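Local atomic coordinates of PCF11 protein (Saccharomyces cerevisiae, PDB entry 1SZ9), a protein that binds the carboxy-terminal domain of RNA polymerase II and takes part in 3'-end processing of messenger RNA. Residues 79-83 / 121-125. Numbering follows the deposited sequence.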
loop_
_atom_site.group_PDB
_atom_site.type_symbol
_atom_site.label_atom_id
_atom_site.label_comp_id
_atom_site.label_asym_id
_atom_site.label_seq_id
_atom_site.Cartn_x
_atom_site.Cartn_y
_atom_site.Cartn_z
ATOM N N THR A 79 -4.020 -6.759 5.645
ATOM C CA THR A 79 -4.394 -7.310 4.349
ATOM C C THR A 79 -5.909 -7.171 4.156
ATOM O O THR A 79 -6.393 -6.923 3.047
ATOM C CB THR A 79 -4.038 -8.816 4.243
ATOM O OG1 THR A 79 -4.463 -9.479 5.439
ATOM C CG2 THR A 79 -2.533 -9.028 4.027
ATOM N N ILE A 80 -6.655 -7.340 5.247
ATOM C CA ILE A 80 -8.108 -7.235 5.213
ATOM C C ILE A 80 -8.532 -5.779 5.099
ATOM O O ILE A 80 -9.313 -5.421 4.217
ATOM C CB ILE A 80 -8.743 -7.857 6.491
ATOM C CG1 ILE A 80 -8.455 -9.363 6.526
ATOM C CG2 ILE A 80 -10.244 -7.606 6.521
ATOM C CD1 ILE A 80 -8.815 -10.026 7.842
ATOM N N TYR A 81 -8.008 -4.934 5.979
ATOM C CA TYR A 81 -8.364 -3.522 5.965
ATOM C C TYR A 81 -8.019 -2.766 4.682
ATOM O O TYR A 81 -8.852 -2.025 4.180
ATOM C CB TYR A 81 -7.734 -2.805 7.156
ATOM C CG TYR A 81 -8.201 -3.307 8.511
ATOM C CD1 TYR A 81 -9.181 -4.307 8.619
ATOM C CD2 TYR A 81 -7.660 -2.782 9.683
ATOM C CE1 TYR A 81 -9.607 -4.773 9.867
ATOM C CE2 TYR A 81 -8.072 -3.234 10.935
ATOM C CZ TYR A 81 -9.043 -4.231 11.022
ATOM O OH TYR A 81 -9.425 -4.693 12.258
ATOM N N PHE A 82 -6.795 -2.925 4.163
ATOM C CA PHE A 82 -6.400 -2.231 2.923
ATOM C C PHE A 82 -7.173 -2.737 1.701
ATOM O O PHE A 82 -7.284 -2.021 0.706
ATOM C CB PHE A 82 -4.896 -2.401 2.645
ATOM C CG PHE A 82 -4.017 -1.492 3.450
ATOM C CD1 PHE A 82 -4.130 -0.093 3.321
ATOM C CD2 PHE A 82 -3.046 -2.018 4.312
ATOM C CE1 PHE A 82 -3.282 0.772 4.036
ATOM C CE2 PHE A 82 -2.204 -1.168 5.025
ATOM C CZ PHE A 82 -2.319 0.233 4.887
ATOM N N SER A 83 -7.694 -3.967 1.767
ATOM C CA SER A 83 -8.443 -4.535 0.637
ATOM C C SER A 83 -9.665 -3.710 0.266
ATOM O O SER A 83 -10.057 -3.689 -0.895
ATOM C CB SER A 83 -8.950 -5.960 0.927
ATOM O OG SER A 83 -7.906 -6.913 0.875
ATOM N N PRO A 121 -3.187 -15.137 -3.094
ATOM C CA PRO A 121 -3.238 -13.678 -3.299
ATOM C C PRO A 121 -3.197 -12.884 -1.986
ATOM O O PRO A 121 -3.818 -13.269 -0.995
ATOM C CB PRO A 121 -4.548 -13.476 -4.061
ATOM C CG PRO A 121 -4.676 -14.786 -4.839
ATOM C CD PRO A 121 -4.293 -15.811 -3.800
ATOM N N LEU A 122 -2.468 -11.773 -1.996
ATOM C CA LEU A 122 -2.317 -10.934 -0.815
ATOM C C LEU A 122 -3.616 -10.293 -0.317
ATOM O O LEU A 122 -3.846 -10.190 0.878
ATOM C CB LEU A 122 -1.263 -9.843 -1.092
ATOM C CG LEU A 122 -0.734 -8.996 0.085
ATOM C CD1 LEU A 122 -0.151 -9.881 1.209
ATOM C CD2 LEU A 122 0.308 -8.057 -0.429
ATOM N N PHE A 123 -4.465 -9.876 -1.243
ATOM C CA PHE A 123 -5.708 -9.210 -0.896
ATOM C C PHE A 123 -6.943 -9.943 -1.410
ATOM O O PHE A 123 -6.857 -10.904 -2.188
ATOM C CB PHE A 123 -5.700 -7.803 -1.499
ATOM C CG PHE A 123 -4.538 -6.959 -1.053
ATOM C CD1 PHE A 123 -4.550 -6.338 0.195
ATOM C CD2 PHE A 123 -3.432 -6.788 -1.879
ATOM C CE1 PHE A 123 -3.476 -5.557 0.607
ATOM C CE2 PHE A 123 -2.353 -6.012 -1.476
ATOM C CZ PHE A 123 -2.371 -5.393 -0.231
ATOM N N GLU A 124 -8.094 -9.455 -0.969
ATOM C CA GLU A 124 -9.373 -9.992 -1.399
ATOM C C GLU A 124 -9.328 -10.179 -2.921
ATOM O O GLU A 124 -8.931 -9.265 -3.684
ATOM C CB GLU A 124 -10.489 -9.023 -1.018
ATOM C CG GLU A 124 -10.836 -9.047 0.469
ATOM C CD GLU A 124 -12.069 -8.212 0.803
ATOM O OE1 GLU A 124 -13.109 -8.387 0.126
ATOM O OE2 GLU A 124 -12.003 -7.389 1.746
ATOM N N GLY A 125 -9.717 -11.379 -3.352
ATOM C CA GLY A 125 -9.720 -11.697 -4.767
ATOM C C GLY A 125 -10.443 -10.658 -5.599
ATOM O O GLY A 125 -10.028 -10.379 -6.733
#
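S83 joins helix 78-83 to the loop ahead of helix 125-137 with a single hydroxyl. Its OG accepts the backbone N-H of E124 at 3.1 Å in an almost straight bond (172°), and donates to T79 O, one turn back, at 2.6 Å. With chi1 at -74°, OG stands beside the serine's own backbone N, from where it can meet the T79 carbonyl nearly head-on. Serine suits this buried place: it is small enough to let the loop come close, and its one polar atom is used both as donor and as acceptor. S83 N bonds only weakly to T79 O (3.5 Å) and I80 O, and the hydroxyl gives the T79 carbonyl a closer partner.

F123 turns an edge of its ring to this link: S83 OG sits near the ring plane, and T79 O approaches F123 CD1 to 3.4 Å. Such edge contacts set the slightly positive ring hydrogens against oxygen. F123 CE1 meets F82 CB at 4.0 Å, while L122 CG lies over one ring face, toward its rim. F82 and F123 both reach C71 of helix 57-73, and W112 packs edge-to-face with F123, as befits large apolar rings in the interior.

T79 sends CG2 to L122 O and, at 3.8 Å, L122 CD1; the side chains cross at about a right angle, the methyl giving leucine an apolar surface. At exposed E124, where a charge suits, chi2 near 180° carries the carboxylate past S83; E124 CG and OE2 lie against S83 CB, OE2 at 3.5 Å. E124 also N-caps helix 125-137. Here the serine link and the F123 anchor join a short helix to an inter-helix loop within the all-helical CID domain, described as built of arm repeats.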